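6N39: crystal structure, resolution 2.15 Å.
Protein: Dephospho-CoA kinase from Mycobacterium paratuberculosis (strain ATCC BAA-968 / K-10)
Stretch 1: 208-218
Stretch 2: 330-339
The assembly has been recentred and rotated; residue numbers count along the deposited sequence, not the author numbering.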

# COMPACT_ATOMS: atom_id res chain seq x y z
N ASN A 208 2.40 -15.31 -5.45
CA ASN A 208 3.76 -14.78 -5.40
C ASN A 208 4.23 -14.63 -3.97
O ASN A 208 5.38 -14.95 -3.66
N LEU A 209 3.36 -14.11 -3.09
CA LEU A 209 3.73 -13.96 -1.68
C LEU A 209 4.04 -15.31 -1.06
O LEU A 209 5.05 -15.48 -0.37
N SER A 210 3.18 -16.29 -1.32
CA SER A 210 3.36 -17.62 -0.74
C SER A 210 4.63 -18.30 -1.24
O SER A 210 5.20 -19.13 -0.53
N THR A 211 5.06 -18.02 -2.47
CA THR A 211 6.29 -18.62 -2.98
C THR A 211 7.45 -17.65 -2.92
O THR A 211 8.52 -17.95 -3.45
N ARG A 212 7.26 -16.50 -2.28
CA ARG A 212 8.28 -15.45 -2.15
C ARG A 212 8.86 -15.07 -3.51
O ARG A 212 10.07 -14.92 -3.68
N GLN A 213 7.98 -14.93 -4.50
CA GLN A 213 8.33 -14.44 -5.82
C GLN A 213 7.88 -12.99 -5.96
O GLN A 213 6.97 -12.54 -5.28
N ILE A 214 8.52 -12.26 -6.87
CA ILE A 214 8.20 -10.86 -7.10
C ILE A 214 7.59 -10.71 -8.49
O ILE A 214 7.74 -11.57 -9.35
N ALA A 215 6.91 -9.59 -8.70
CA ALA A 215 6.30 -9.26 -9.98
C ALA A 215 7.17 -8.24 -10.72
O ALA A 215 7.26 -7.08 -10.32
N ARG A 216 7.78 -8.66 -11.82
CA ARG A 216 8.65 -7.77 -12.57
C ARG A 216 7.86 -7.01 -13.63
O ARG A 216 6.85 -7.49 -14.13
N ALA A 217 8.32 -5.77 -13.94
CA ALA A 217 7.70 -4.97 -14.98
C ALA A 217 8.40 -5.21 -16.31
O ALA A 217 9.54 -5.67 -16.33
N PRO A 218 7.76 -4.92 -17.44
CA PRO A 218 8.42 -5.15 -18.73
C PRO A 218 9.57 -4.18 -18.92
O PRO A 218 9.71 -3.19 -18.20
N HIS A 330 13.97 -5.60 -1.68
CA HIS A 330 12.73 -6.36 -1.80
C HIS A 330 12.01 -5.86 -3.04
O HIS A 330 12.35 -4.82 -3.61
N ALA A 331 10.95 -6.57 -3.43
CA ALA A 331 10.11 -6.03 -4.50
C ALA A 331 8.68 -6.50 -4.28
O ALA A 331 8.42 -7.48 -3.57
N SER A 332 7.74 -5.79 -4.91
CA SER A 332 6.34 -6.13 -4.70
C SER A 332 6.00 -7.45 -5.38
O SER A 332 6.50 -7.74 -6.47
N ALA A 333 5.15 -8.24 -4.74
CA ALA A 333 4.56 -9.43 -5.33
C ALA A 333 3.29 -9.13 -6.12
O ALA A 333 2.70 -10.05 -6.69
N ASP A 334 2.85 -7.86 -6.16
CA ASP A 334 1.59 -7.49 -6.79
C ASP A 334 1.83 -7.16 -8.26
O ASP A 334 2.45 -6.12 -8.55
N PRO A 335 1.38 -7.98 -9.22
CA PRO A 335 1.64 -7.65 -10.63
C PRO A 335 0.96 -6.37 -11.10
O PRO A 335 1.34 -5.85 -12.15
N GLY A 336 -0.01 -5.85 -10.36
CA GLY A 336 -0.59 -4.57 -10.71
C GLY A 336 0.24 -3.35 -10.35
O GLY A 336 -0.11 -2.25 -10.76
N ARG A 337 1.32 -3.50 -9.58
CA ARG A 337 2.14 -2.35 -9.19
C ARG A 337 3.57 -2.80 -8.89
O ARG A 337 4.02 -2.81 -7.73
N PRO A 338 4.33 -3.16 -9.92
CA PRO A 338 5.75 -3.46 -9.71
C PRO A 338 6.45 -2.33 -8.98
O PRO A 338 6.27 -1.14 -9.30
N THR A 339 7.25 -2.70 -7.98
CA THR A 339 7.88 -1.80 -7.02
C THR A 339 9.19 -2.42 -6.55
O THR A 339 9.19 -3.59 -6.16

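The unusual feature of this contact is how much of it is made by methyl groups and prolines, pinned by just two direct hydrogen bonds and a water. Ala215 points its CB toward stretch 2, where it lies 3.5 Å from Pro335 CA, a methyl packed on main chain, with Ala215 CB also 3.8 Å from Asp334 C and 4.0 Å from Ala333 C. Ala215 N donates to Ser332 O at 2.9 Å, almost linearly. The oxygen of water 1 lies 2.6 Å from Ala215 O and 2.8 Å from Ser332 O, both within hydrogen-bonding reach, and accepts from Thr339 N at 3.1 Å.

Asn208, on the last helical turn, also points inward. Its chi1 of -79° (m) carries the amide to Ala333, where ND2 of Asn208 donates to Ala333 O at 3.1 Å, a polar tie suited to a backbone carbonyl. Ala333 also receives Leu209 (m, t), whose CB points sideways but whose CD2 reaches Ala333 CB at 3.8 Å. Ile214, pointing sideways, chi1 p with chi2 between wells, sets CG2 3.7 Å from the CB of Ala331, which points toward it. Farther along, Ala217 and Pro338 point toward each other's stretches, and Ala217 CB meets Pro338 CB at 3.8 Å, apolar surfaces that need no polar partner.

Arg212 and Arg216 point away and remain exposed, as their charge favours. Within stretch 2, Ser332 OG accepts from Asp334 N at 2.9 Å, and Asp334 OD1 accepts from Gly336 N at 2.9 Å, steadying the turn that presents Pro335.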

# COMPACT_ATOMS: atom_id res chain seq x y z
CB ASN A 208 3.82 -13.43 -6.11
CG ASN A 208 3.87 -13.56 -7.62
OD1 ASN A 208 4.08 -14.66 -8.15
ND2 ASN A 208 3.70 -12.45 -8.32
CB LEU A 209 2.61 -13.28 -0.90
CG LEU A 209 2.55 -11.76 -0.88
CD1 LEU A 209 1.44 -11.33 0.09
CD2 LEU A 209 3.92 -11.13 -0.49
CB SER A 210 2.14 -18.48 -1.07
OG SER A 210 2.44 -19.83 -0.79
CB THR A 211 6.11 -19.11 -4.43
OG1 THR A 211 5.51 -18.07 -5.22
CG2 THR A 211 5.24 -20.38 -4.49
CB ARG A 212 9.38 -15.87 -1.17
CG ARG A 212 8.85 -16.64 0.05
CD ARG A 212 9.00 -15.87 1.36
NE ARG A 212 8.60 -16.68 2.52
CZ ARG A 212 7.35 -17.03 2.81
NH1 ARG A 212 6.34 -16.67 2.02
NH2 ARG A 212 7.08 -17.76 3.89
CB GLN A 213 7.66 -15.28 -6.91
CG GLN A 213 8.28 -16.66 -7.11
CD GLN A 213 7.66 -17.38 -8.32
OE1 GLN A 213 6.57 -17.95 -8.23
NE2 GLN A 213 8.35 -17.32 -9.45
CB ILE A 214 9.43 -9.95 -6.94
CG1 ILE A 214 10.47 -10.27 -8.03
CG2 ILE A 214 10.04 -10.11 -5.54
CD1 ILE A 214 11.18 -9.04 -8.57
CB ALA A 215 4.89 -8.70 -9.79
CB ARG A 216 9.80 -8.56 -13.21
CG ARG A 216 10.77 -9.12 -12.17
CD ARG A 216 11.87 -9.98 -12.79
NE ARG A 216 12.87 -10.36 -11.79
CZ ARG A 216 12.71 -11.35 -10.91
NH1 ARG A 216 11.58 -12.06 -10.89
NH2 ARG A 216 13.67 -11.62 -10.03
CB ALA A 217 7.75 -3.49 -14.62
CB PRO A 218 7.31 -4.90 -19.76
CG PRO A 218 6.03 -4.87 -18.98
CD PRO A 218 6.39 -4.41 -17.60
CB HIS A 330 11.83 -6.15 -0.57
CG HIS A 330 12.43 -6.60 0.73
ND1 HIS A 330 11.79 -7.48 1.57
CD2 HIS A 330 13.59 -6.26 1.35
CE1 HIS A 330 12.54 -7.69 2.64
NE2 HIS A 330 13.62 -6.95 2.54
CB ALA A 331 10.59 -6.44 -5.90
CB SER A 332 5.43 -5.03 -5.24
OG SER A 332 4.07 -5.42 -5.11
CB ALA A 333 4.25 -10.46 -4.24
CB ASP A 334 0.98 -6.30 -6.06
CG ASP A 334 -0.38 -5.86 -6.61
OD1 ASP A 334 -0.86 -6.42 -7.61
OD2 ASP A 334 -0.99 -4.96 -6.00
CB PRO A 335 1.11 -8.87 -11.40
CG PRO A 335 0.07 -9.47 -10.48
CD PRO A 335 0.58 -9.22 -9.08
CB ARG A 337 1.52 -1.65 -7.97
CG ARG A 337 2.26 -0.37 -7.49
CD ARG A 337 2.48 0.66 -8.61
NE ARG A 337 3.65 0.33 -9.44
CZ ARG A 337 3.82 0.78 -10.68
NH1 ARG A 337 2.90 1.58 -11.24
NH2 ARG A 337 4.89 0.41 -11.38
CB PRO A 338 6.29 -3.65 -11.13
CG PRO A 338 5.08 -4.11 -11.93
CD PRO A 338 3.93 -3.32 -11.33
CB THR A 339 6.98 -1.58 -5.79
OG1 THR A 339 5.63 -1.28 -6.17
CG2 THR A 339 7.52 -0.48 -4.89
O HOH W 1 7.57 -5.75 -8.06